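Local coordinates for protein Non-reducing end beta-L-arabinofuranosidase (Bacteroides thetaiotaomicron, PDB 5MQO) that is a glycoside hydrolase of family GH127, probably an aceric acidase that helps a gut bacterium break down complex plant pectin, at residues S418-P432 with W445-P459. Numbering follows the deposited sequence.
Sequences SGISLDGKKYFYTNP and WPKERTEYISCFCCP
Arg-449 reaches across Phe-428 to Ser-418, in the 3-10 turn that runs into 418-419. Its chain runs over the Phe-428 ring with CG squarely above the centre, a CH-pi contact 3.5 Å from the centroid. Beyond it the guanidinium, turned 49° from the ring plane, brings one face against Phe-428 CE2. Side-on, NE and NH2 both bond to Ser-418 O, at 3.0 and 2.9 Å; the oxygen lies in the guanidinium plane, and this double grip, with NH1 bonded to Trp-682 O, helps fix the rotation of the group.

Beside this pair the backbones form a single antiparallel bridge, Tyr-427 N to Thr-450 O and Thr-450 N to Tyr-427 O, both nearly straight. The Tyr-427 ring is sandwiched: Pro-459 CB lies over one face, 3.8 Å from the centroid, and Ile-420 CG1 over the opposite one.

Further along, a chi1 of -168° swings the Tyr-429 ring away from its own backbone N and turns the CD2-CE2 edge onto the face of the Trp-445 five-membered ring, an edge-to-face pair with planes at 53°. Phe-456 completes the aromatic cluster, its CB near Tyr-429 CD1, while Tyr-429 OH bonds to Gln-365. Lys-447 folds back; its strongest partner is Tyr-345 OH, and NZ also reaches Thr-430 OG1 (3.2 Å) and Trp-445 O.

Within the GH127 catalytic domain, probably an (alpha/alpha)6 barrel as in other members of the six-hairpin clan, the contact joins the loop between helix 402-416 and strand 434-435 to the run entering helix 458-466. The Cys-458–Cys-383 disulfide links this run to helix 382-399, and Lys-425 and Ile-453 rest on helix 50-69.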
ATOM      1  N   SER A 418      -8.344   3.542   1.807  1.00 50.61           N
ATOM      2  CA  SER A 418      -9.081   4.342   2.807  1.00 50.39           C
ATOM      3  C   SER A 418      -8.744   5.826   2.713  1.00 50.40           C
ATOM      4  O   SER A 418      -9.491   6.672   3.164  1.00 48.60           O
ATOM      5  CB  SER A 418      -8.743   3.867   4.207  1.00 48.50           C
ATOM      6  OG  SER A 418      -7.386   4.154   4.469  1.00 48.82           O
ATOM      7  N   GLY A 419      -7.590   6.121   2.142  1.00 52.32           N
ATOM      8  CA  GLY A 419      -7.116   7.477   2.014  1.00 54.98           C
ATOM      9  C   GLY A 419      -7.853   8.391   1.059  1.00 56.46           C
ATOM     10  O   GLY A 419      -7.596   9.609   1.071  1.00 59.13           O
ATOM     11  N   ILE A 420      -8.737   7.826   0.233  1.00 55.64           N
ATOM     12  CA  ILE A 420      -9.476   8.587  -0.768  1.00 54.72           C
ATOM     13  C   ILE A 420     -10.947   8.277  -0.593  1.00 53.96           C
ATOM     14  O   ILE A 420     -11.301   7.200  -0.145  1.00 51.97           O
ATOM     15  CB  ILE A 420      -8.986   8.268  -2.214  1.00 55.06           C
ATOM     16  CG1 ILE A 420      -9.384   9.392  -3.192  1.00 55.46           C
ATOM     17  CG2 ILE A 420      -9.454   6.885  -2.696  1.00 55.10           C
ATOM     18  CD1 ILE A 420      -8.922   9.184  -4.638  1.00 55.38           C
ATOM     19  N   SER A 421     -11.790   9.248  -0.932  1.00 56.38           N
ATOM     20  CA  SER A 421     -13.256   9.094  -0.944  1.00 55.49           C
ATOM     21  C   SER A 421     -13.729   8.124  -2.041  1.00 54.83           C
ATOM     22  O   SER A 421     -12.969   7.772  -2.949  1.00 54.40           O
ATOM     23  CB  SER A 421     -13.938  10.469  -1.113  1.00 56.23           C
ATOM     24  OG  SER A 421     -13.428  11.202  -2.229  1.00 56.95           O
ATOM     25  N   LEU A 422     -14.975   7.665  -1.928  1.00 55.32           N
ATOM     26  CA  LEU A 422     -15.582   6.869  -2.986  1.00 56.95           C
ATOM     27  C   LEU A 422     -15.845   7.715  -4.248  1.00 58.78           C
ATOM     28  O   LEU A 422     -15.644   7.209  -5.345  1.00 58.71           O
ATOM     29  CB  LEU A 422     -16.836   6.173  -2.495  1.00 56.58           C
ATOM     30  CG  LEU A 422     -16.573   5.036  -1.508  1.00 55.89           C
ATOM     31  CD1 LEU A 422     -17.884   4.569  -0.907  1.00 55.13           C
ATOM     32  CD2 LEU A 422     -15.841   3.869  -2.168  1.00 55.99           C
ATOM     33  N   ASP A 423     -16.192   9.002  -4.103  1.00 60.35           N
ATOM     34  CA  ASP A 423     -16.315   9.909  -5.273  1.00 60.88           C
ATOM     35  C   ASP A 423     -15.002  10.363  -5.914  1.00 60.19           C
ATOM     36  O   ASP A 423     -15.033  11.204  -6.797  1.00 61.94           O
ATOM     37  CB  ASP A 423     -17.231  11.131  -4.994  1.00 63.49           C
ATOM     38  CG  ASP A 423     -16.665  12.137  -3.966  1.00 65.19           C
ATOM     39  OD1 ASP A 423     -15.493  12.066  -3.551  1.00 67.11           O
ATOM     40  OD2 ASP A 423     -17.445  13.025  -3.553  1.00 65.80           O
ATOM     41  N   GLY A 424     -13.864   9.838  -5.457  1.00 58.72           N
ATOM     42  CA  GLY A 424     -12.564  10.090  -6.088  1.00 57.87           C
ATOM     43  C   GLY A 424     -11.967  11.471  -5.918  1.00 57.82           C
ATOM     44  O   GLY A 424     -10.982  11.783  -6.570  1.00 56.07           O
ATOM     45  N   LYS A 425     -12.549  12.291  -5.048  1.00 59.17           N
ATOM     46  CA  LYS A 425     -12.236  13.714  -4.984  1.00 61.19           C
ATOM     47  C   LYS A 425     -11.671  14.204  -3.665  1.00 60.31           C
ATOM     48  O   LYS A 425     -11.003  15.253  -3.644  1.00 56.70           O
ATOM     49  CB  LYS A 425     -13.496  14.512  -5.255  1.00 65.07           C
ATOM     50  CG  LYS A 425     -13.948  14.499  -6.695  1.00 68.20           C
ATOM     51  CD  LYS A 425     -15.052  15.517  -6.875  1.00 70.50           C
ATOM     52  CE  LYS A 425     -15.680  15.378  -8.236  1.00 74.23           C
ATOM     53  NZ  LYS A 425     -16.545  16.555  -8.496  1.00 77.89           N
ATOM     54  N   LYS A 426     -11.962  13.493  -2.574  1.00 59.59           N
ATOM     55  CA  LYS A 426     -11.534  13.928  -1.254  1.00 60.99           C
ATOM     56  C   LYS A 426     -10.535  12.930  -0.642  1.00 61.44           C
ATOM     57  O   LYS A 426     -10.621  11.722  -0.901  1.00 60.00           O
ATOM     58  CB  LYS A 426     -12.759  14.158  -0.363  1.00 62.32           C
ATOM     59  CG  LYS A 426     -13.660  15.294  -0.850  1.00 65.29           C
ATOM     60  CD  LYS A 426     -14.945  15.405  -0.041  1.00 66.47           C
ATOM     61  CE  LYS A 426     -15.985  14.396  -0.519  1.00 68.95           C
ATOM     62  NZ  LYS A 426     -16.835  13.914   0.602  1.00 70.42           N
ATOM     63  N   TYR A 427      -9.594  13.453   0.153  1.00 59.86           N
ATOM     64  CA  TYR A 427      -8.507  12.667   0.719  1.00 59.89           C
ATOM     65  C   TYR A 427      -8.331  12.791   2.259  1.00 60.59           C
ATOM     66  O   TYR A 427      -8.569  13.840   2.855  1.00 57.90           O
ATOM     67  CB  TYR A 427      -7.204  13.047   0.038  1.00 58.84           C
ATOM     68  CG  TYR A 427      -7.186  12.755  -1.427  1.00 63.20           C
ATOM     69  CD1 TYR A 427      -7.753  13.646  -2.346  1.00 66.71           C
ATOM     70  CD2 TYR A 427      -6.579  11.599  -1.926  1.00 64.60           C
ATOM     71  CE1 TYR A 427      -7.731  13.388  -3.726  1.00 67.96           C
ATOM     72  CE2 TYR A 427      -6.538  11.332  -3.303  1.00 65.70           C
ATOM     73  CZ  TYR A 427      -7.117  12.222  -4.205  1.00 67.59           C
ATOM     74  OH  TYR A 427      -7.083  11.964  -5.560  1.00 64.72           O
ATOM     75  N   PHE A 428      -7.900  11.693   2.882  1.00 58.88           N
ATOM     76  CA  PHE A 428      -7.413  11.719   4.253  1.00 58.73           C
ATOM     77  C   PHE A 428      -5.907  11.877   4.269  1.00 56.91           C
ATOM     78  O   PHE A 428      -5.216  11.192   3.512  1.00 52.98           O
ATOM     79  CB  PHE A 428      -7.688  10.374   4.992  1.00 58.05           C
ATOM     80  CG  PHE A 428      -9.032  10.267   5.645  1.00 54.02           C
ATOM     81  CD1 PHE A 428      -9.573  11.324   6.383  1.00 53.52           C
ATOM     82  CD2 PHE A 428      -9.730   9.079   5.570  1.00 51.87           C
ATOM     83  CE1 PHE A 428     -10.798  11.200   6.992  1.00 53.13           C
ATOM     84  CE2 PHE A 428     -10.963   8.957   6.162  1.00 51.45           C
ATOM     85  CZ  PHE A 428     -11.498  10.014   6.878  1.00 52.09           C
ATOM     86  N   TYR A 429      -5.424  12.690   5.204  1.00 58.93           N
ATOM     87  CA  TYR A 429      -4.038  12.608   5.670  1.00 63.18           C
ATOM     88  C   TYR A 429      -3.882  11.477   6.729  1.00 64.92           C
ATOM     89  O   TYR A 429      -3.193  10.485   6.463  1.00 65.68           O
ATOM     90  CB  TYR A 429      -3.604  13.950   6.238  1.00 66.25           C
ATOM     91  CG  TYR A 429      -2.112  14.105   6.504  1.00 70.33           C
ATOM     92  CD1 TYR A 429      -1.187  14.242   5.445  1.00 74.40           C
ATOM     93  CD2 TYR A 429      -1.624  14.173   7.804  1.00 69.94           C
ATOM     94  CE1 TYR A 429       0.176  14.422   5.696  1.00 73.50           C
ATOM     95  CE2 TYR A 429      -0.271  14.348   8.062  1.00 71.07           C
ATOM     96  CZ  TYR A 429       0.623  14.479   7.014  1.00 72.22           C
ATOM     97  OH  TYR A 429       1.951  14.644   7.289  1.00 68.19           O
ATOM     98  N   THR A 430      -4.521  11.614   7.909  1.00 61.72           N
ATOM     99  CA  THR A 430      -4.570  10.537   8.915  1.00 57.01           C
ATOM    100  C   THR A 430      -5.638   9.451   8.598  1.00 55.38           C
ATOM    101  O   THR A 430      -6.683   9.739   8.007  1.00 54.94           O
ATOM    102  CB  THR A 430      -4.872  11.085  10.327  1.00 56.88           C
ATOM    103  OG1 THR A 430      -6.025  11.935  10.283  1.00 56.92           O
ATOM    104  CG2 THR A 430      -3.717  11.845  10.860  1.00 57.51           C
ATOM    105  N   ASN A 431      -5.364   8.227   9.048  1.00 51.87           N
ATOM    106  CA  ASN A 431      -6.274   7.097   8.965  1.00 51.09           C
ATOM    107  C   ASN A 431      -6.511   6.478  10.354  1.00 49.64           C
ATOM    108  O   ASN A 431      -6.019   5.379  10.645  1.00 48.81           O
ATOM    109  CB  ASN A 431      -5.707   6.048   8.033  1.00 50.84           C
ATOM    110  CG  ASN A 431      -5.773   6.477   6.612  1.00 51.89           C
ATOM    111  OD1 ASN A 431      -6.802   6.329   5.951  1.00 54.61           O
ATOM    112  ND2 ASN A 431      -4.694   7.027   6.131  1.00 52.32           N
ATOM    113  N   PRO A 432      -7.306   7.155  11.196  1.00 47.02           N
ATOM    114  CA  PRO A 432      -7.559   6.633  12.526  1.00 46.95           C
ATOM    115  C   PRO A 432      -8.382   5.347  12.511  1.00 46.07           C
ATOM    116  O   PRO A 432      -9.059   5.064  11.530  1.00 44.29           O
ATOM    117  CB  PRO A 432      -8.348   7.778  13.200  1.00 46.18           C
ATOM    118  CG  PRO A 432      -9.077   8.433  12.100  1.00 46.60           C
ATOM    119  CD  PRO A 432      -8.247   8.239  10.853  1.00 47.52           C
ATOM    120  N   TRP A 445      -4.901  17.669  11.694  1.00 67.91           N
ATOM    121  CA  TRP A 445      -5.365  17.089  10.419  1.00 71.51           C
ATOM    122  C   TRP A 445      -6.853  16.758  10.459  1.00 72.43           C
ATOM    123  O   TRP A 445      -7.346  16.207  11.445  1.00 71.31           O
ATOM    124  CB  TRP A 445      -4.508  15.882   9.926  1.00 73.04           C
ATOM    125  CG  TRP A 445      -3.068  16.145  10.088  1.00 74.47           C
ATOM    126  CD1 TRP A 445      -2.190  15.452  10.870  1.00 74.97           C
ATOM    127  CD2 TRP A 445      -2.338  17.244   9.537  1.00 79.61           C
ATOM    128  NE1 TRP A 445      -0.938  16.028  10.811  1.00 77.41           N
ATOM    129  CE2 TRP A 445      -1.001  17.134  10.004  1.00 80.36           C
ATOM    130  CE3 TRP A 445      -2.679  18.316   8.688  1.00 83.54           C
ATOM    131  CZ2 TRP A 445       0.002  18.058   9.650  1.00 82.40           C
ATOM    132  CZ3 TRP A 445      -1.678  19.243   8.333  1.00 85.13           C
ATOM    133  CH2 TRP A 445      -0.355  19.103   8.818  1.00 84.16           C
ATOM    134  N   PRO A 446      -7.579  17.114   9.376  1.00 73.72           N
ATOM    135  CA  PRO A 446      -9.023  16.868   9.364  1.00 72.77           C
ATOM    136  C   PRO A 446      -9.384  15.381   9.493  1.00 70.49           C
ATOM    137  O   PRO A 446      -8.591  14.497   9.130  1.00 70.41           O
ATOM    138  CB  PRO A 446      -9.467  17.438   8.009  1.00 73.04           C
ATOM    139  CG  PRO A 446      -8.238  17.417   7.157  1.00 73.92           C
ATOM    140  CD  PRO A 446      -7.099  17.673   8.093  1.00 72.40           C
ATOM    141  N   LYS A 447     -10.569  15.130  10.036  1.00 68.75           N
ATOM    142  CA  LYS A 447     -11.052  13.774  10.234  1.00 67.21           C
ATOM    143  C   LYS A 447     -12.271  13.466   9.376  1.00 66.22           C
ATOM    144  O   LYS A 447     -12.928  12.446   9.556  1.00 66.42           O
ATOM    145  CB  LYS A 447     -11.303  13.538  11.724  1.00 65.49           C
ATOM    146  CG  LYS A 447     -10.055  13.681  12.600  1.00 64.36           C
ATOM    147  CD  LYS A 447      -9.018  12.601  12.307  1.00 64.02           C
ATOM    148  CE  LYS A 447      -7.813  12.645  13.240  1.00 63.56           C
ATOM    149  NZ  LYS A 447      -6.744  13.613  12.858  1.00 63.51           N
ATOM    150  N   GLU A 448     -12.537  14.341   8.419  1.00 67.46           N
ATOM    151  CA  GLU A 448     -13.378  14.037   7.282  1.00 70.94           C
ATOM    152  C   GLU A 448     -12.508  14.265   6.070  1.00 70.14           C
ATOM    153  O   GLU A 448     -11.660  15.159   6.086  1.00 73.23           O
ATOM    154  CB  GLU A 448     -14.561  14.972   7.267  1.00 75.48           C
ATOM    155  CG  GLU A 448     -15.480  14.765   8.463  1.00 80.53           C
ATOM    156  CD  GLU A 448     -16.770  15.571   8.359  1.00 86.54           C
ATOM    157  OE1 GLU A 448     -17.066  16.349   9.304  1.00 88.59           O
ATOM    158  OE2 GLU A 448     -17.483  15.430   7.326  1.00 90.12           O
ATOM    159  N   ARG A 449     -12.681  13.463   5.022  1.00 68.83           N
ATOM    160  CA  ARG A 449     -11.867  13.644   3.804  1.00 68.74           C
ATOM    161  C   ARG A 449     -12.138  15.002   3.192  1.00 69.47           C
ATOM    162  O   ARG A 449     -13.260  15.493   3.230  1.00 71.58           O
ATOM    163  CB  ARG A 449     -12.102  12.531   2.776  1.00 66.91           C
ATOM    164  CG  ARG A 449     -11.521  11.203   3.206  1.00 64.97           C
ATOM    165  CD  ARG A 449     -11.537  10.149   2.118  1.00 63.75           C
ATOM    166  NE  ARG A 449     -11.484   8.828   2.736  1.00 62.62           N
ATOM    167  CZ  ARG A 449     -12.519   8.197   3.299  1.00 63.19           C
ATOM    168  NH1 ARG A 449     -13.739   8.740   3.310  1.00 64.59           N
ATOM    169  NH2 ARG A 449     -12.333   7.011   3.874  1.00 61.50           N
ATOM    170  N   THR A 450     -11.098  15.606   2.645  1.00 72.30           N
ATOM    171  CA  THR A 450     -11.186  16.949   2.079  1.00 77.33           C
ATOM    172  C   THR A 450     -10.597  16.983   0.669  1.00 81.11           C
ATOM    173  O   THR A 450      -9.687  16.201   0.344  1.00 76.21           O
ATOM    174  CB  THR A 450     -10.506  18.001   2.993  1.00 77.05           C
ATOM    175  OG1 THR A 450     -10.842  19.310   2.529  1.00 81.08           O
ATOM    176  CG2 THR A 450      -8.994  17.868   3.019  1.00 75.00           C
ATOM    177  N   GLU A 451     -11.103  17.896  -0.163  1.00 89.96           N
ATOM    178  CA  GLU A 451     -10.635  17.982  -1.554  1.00 97.79           C
ATOM    179  C   GLU A 451      -9.450  18.915  -1.699  1.00105.44           C
ATOM    180  O   GLU A 451      -9.139  19.337  -2.807  1.00116.52           O
ATOM    181  CB  GLU A 451     -11.778  18.307  -2.546  1.00101.16           C
ATOM    182  CG  GLU A 451     -12.723  19.476  -2.256  1.00104.98           C
ATOM    183  CD  GLU A 451     -13.893  19.556  -3.262  1.00108.21           C
ATOM    184  OE1 GLU A 451     -14.086  20.634  -3.863  1.00108.59           O
ATOM    185  OE2 GLU A 451     -14.629  18.551  -3.472  1.00102.92           O
ATOM    186  N   TYR A 452      -8.734  19.145  -0.591  1.00115.35           N
ATOM    187  CA  TYR A 452      -7.738  20.209  -0.461  1.00124.65           C
ATOM    188  C   TYR A 452      -6.379  19.539  -0.437  1.00124.20           C
ATOM    189  O   TYR A 452      -5.867  19.133   0.611  1.00122.02           O
ATOM    190  CB  TYR A 452      -7.984  21.076   0.790  1.00131.44           C
ATOM    191  CG  TYR A 452      -9.148  22.051   0.618  1.00140.87           C
ATOM    192  CD1 TYR A 452      -8.943  23.439   0.636  1.00143.74           C
ATOM    193  CD2 TYR A 452     -10.459  21.581   0.398  1.00144.81           C
ATOM    194  CE1 TYR A 452     -10.007  24.324   0.461  1.00146.94           C
ATOM    195  CE2 TYR A 452     -11.526  22.456   0.221  1.00144.64           C
ATOM    196  CZ  TYR A 452     -11.297  23.824   0.255  1.00147.85           C
ATOM    197  OH  TYR A 452     -12.349  24.692   0.088  1.00146.11           O
ATOM    198  N   ILE A 453      -5.829  19.408  -1.641  1.00124.45           N
ATOM    199  CA  ILE A 453      -4.528  18.807  -1.868  1.00123.34           C
ATOM    200  C   ILE A 453      -3.542  19.837  -1.317  1.00127.23           C
ATOM    201  O   ILE A 453      -2.829  19.537  -0.359  1.00126.80           O
ATOM    202  CB  ILE A 453      -4.298  18.474  -3.381  1.00117.29           C
ATOM    203  CG1 ILE A 453      -5.257  17.354  -3.825  1.00114.17           C
ATOM    204  CG2 ILE A 453      -2.838  18.105  -3.679  1.00112.67           C
ATOM    205  CD1 ILE A 453      -6.676  17.789  -4.145  1.00113.17           C
ATOM    206  N   SER A 454      -3.575  21.048  -1.899  1.00130.41           N
ATOM    207  CA  SER A 454      -2.801  22.239  -1.484  1.00129.78           C
ATOM    208  C   SER A 454      -1.724  22.015  -0.396  1.00134.19           C
ATOM    209  O   SER A 454      -0.529  22.037  -0.704  1.00127.85           O
ATOM    210  CB  SER A 454      -3.767  23.360  -1.049  1.00127.53           C
ATOM    211  OG  SER A 454      -4.699  23.670  -2.066  1.00120.66           O
ATOM    212  N   CYS A 455      -2.161  21.764   0.850  1.00137.87           N
ATOM    213  CA  CYS A 455      -1.262  21.634   2.028  1.00136.28           C
ATOM    214  C   CYS A 455      -0.486  20.296   2.114  1.00133.54           C
ATOM    215  O   CYS A 455       0.699  20.286   2.463  1.00126.80           O
ATOM    216  CB  CYS A 455      -2.027  21.895   3.354  1.00133.45           C
ATOM    217  SG  CYS A 455      -1.864  23.581   4.023  1.00129.85           S
ATOM    218  N   PHE A 456      -1.144  19.183   1.789  1.00129.89           N
ATOM    219  CA  PHE A 456      -0.545  17.854   1.963  1.00124.42           C
ATOM    220  C   PHE A 456       0.178  17.474   0.655  1.00122.72           C
ATOM    221  O   PHE A 456      -0.310  17.771  -0.442  1.00121.00           O
ATOM    222  CB  PHE A 456      -1.592  16.777   2.345  1.00124.21           C
ATOM    223  CG  PHE A 456      -2.884  17.314   2.936  1.00125.89           C
ATOM    224  CD1 PHE A 456      -2.874  18.265   3.965  1.00124.55           C
ATOM    225  CD2 PHE A 456      -4.129  16.845   2.470  1.00125.27           C
ATOM    226  CE1 PHE A 456      -4.069  18.749   4.497  1.00123.95           C
ATOM    227  CE2 PHE A 456      -5.322  17.324   3.008  1.00123.92           C
ATOM    228  CZ  PHE A 456      -5.291  18.280   4.019  1.00122.12           C
ATOM    229  N   CYS A 457       1.343  16.831   0.769  1.00118.86           N
ATOM    230  CA  CYS A 457       2.035  16.250  -0.402  1.00109.86           C
ATOM    231  C   CYS A 457       1.633  14.784  -0.640  1.00100.54           C
ATOM    232  O   CYS A 457       2.073  14.170  -1.615  1.00100.92           O
ATOM    233  CB  CYS A 457       3.562  16.365  -0.247  1.00111.12           C
ATOM    234  SG  CYS A 457       4.321  15.208   0.926  1.00107.86           S
ATOM    235  N   CYS A 458       0.799  14.235   0.245  1.00 91.04           N
ATOM    236  CA  CYS A 458       0.401  12.831   0.191  1.00 88.20           C
ATOM    237  C   CYS A 458      -0.695  12.457  -0.865  1.00 83.56           C
ATOM    238  O   CYS A 458      -0.563  11.400  -1.505  1.00 85.32           O
ATOM    239  CB  CYS A 458       0.012  12.352   1.608  1.00 90.63           C
ATOM    240  SG  CYS A 458       0.184  10.572   1.952  1.00 94.96           S
ATOM    241  N   PRO A 459      -1.757  13.298  -1.069  1.00 75.39           N
ATOM    242  CA  PRO A 459      -2.828  12.901  -2.010  1.00 71.97           C
ATOM    243  C   PRO A 459      -2.345  12.564  -3.433  1.00 67.68           C
ATOM    244  O   PRO A 459      -2.799  11.569  -3.996  1.00 65.07           O
ATOM    245  CB  PRO A 459      -3.810  14.090  -1.990  1.00 70.06           C
ATOM    246  CG  PRO A 459      -3.540  14.773  -0.712  1.00 72.70           C
ATOM    247  CD  PRO A 459      -2.070  14.592  -0.448  1.00 74.99           C
TER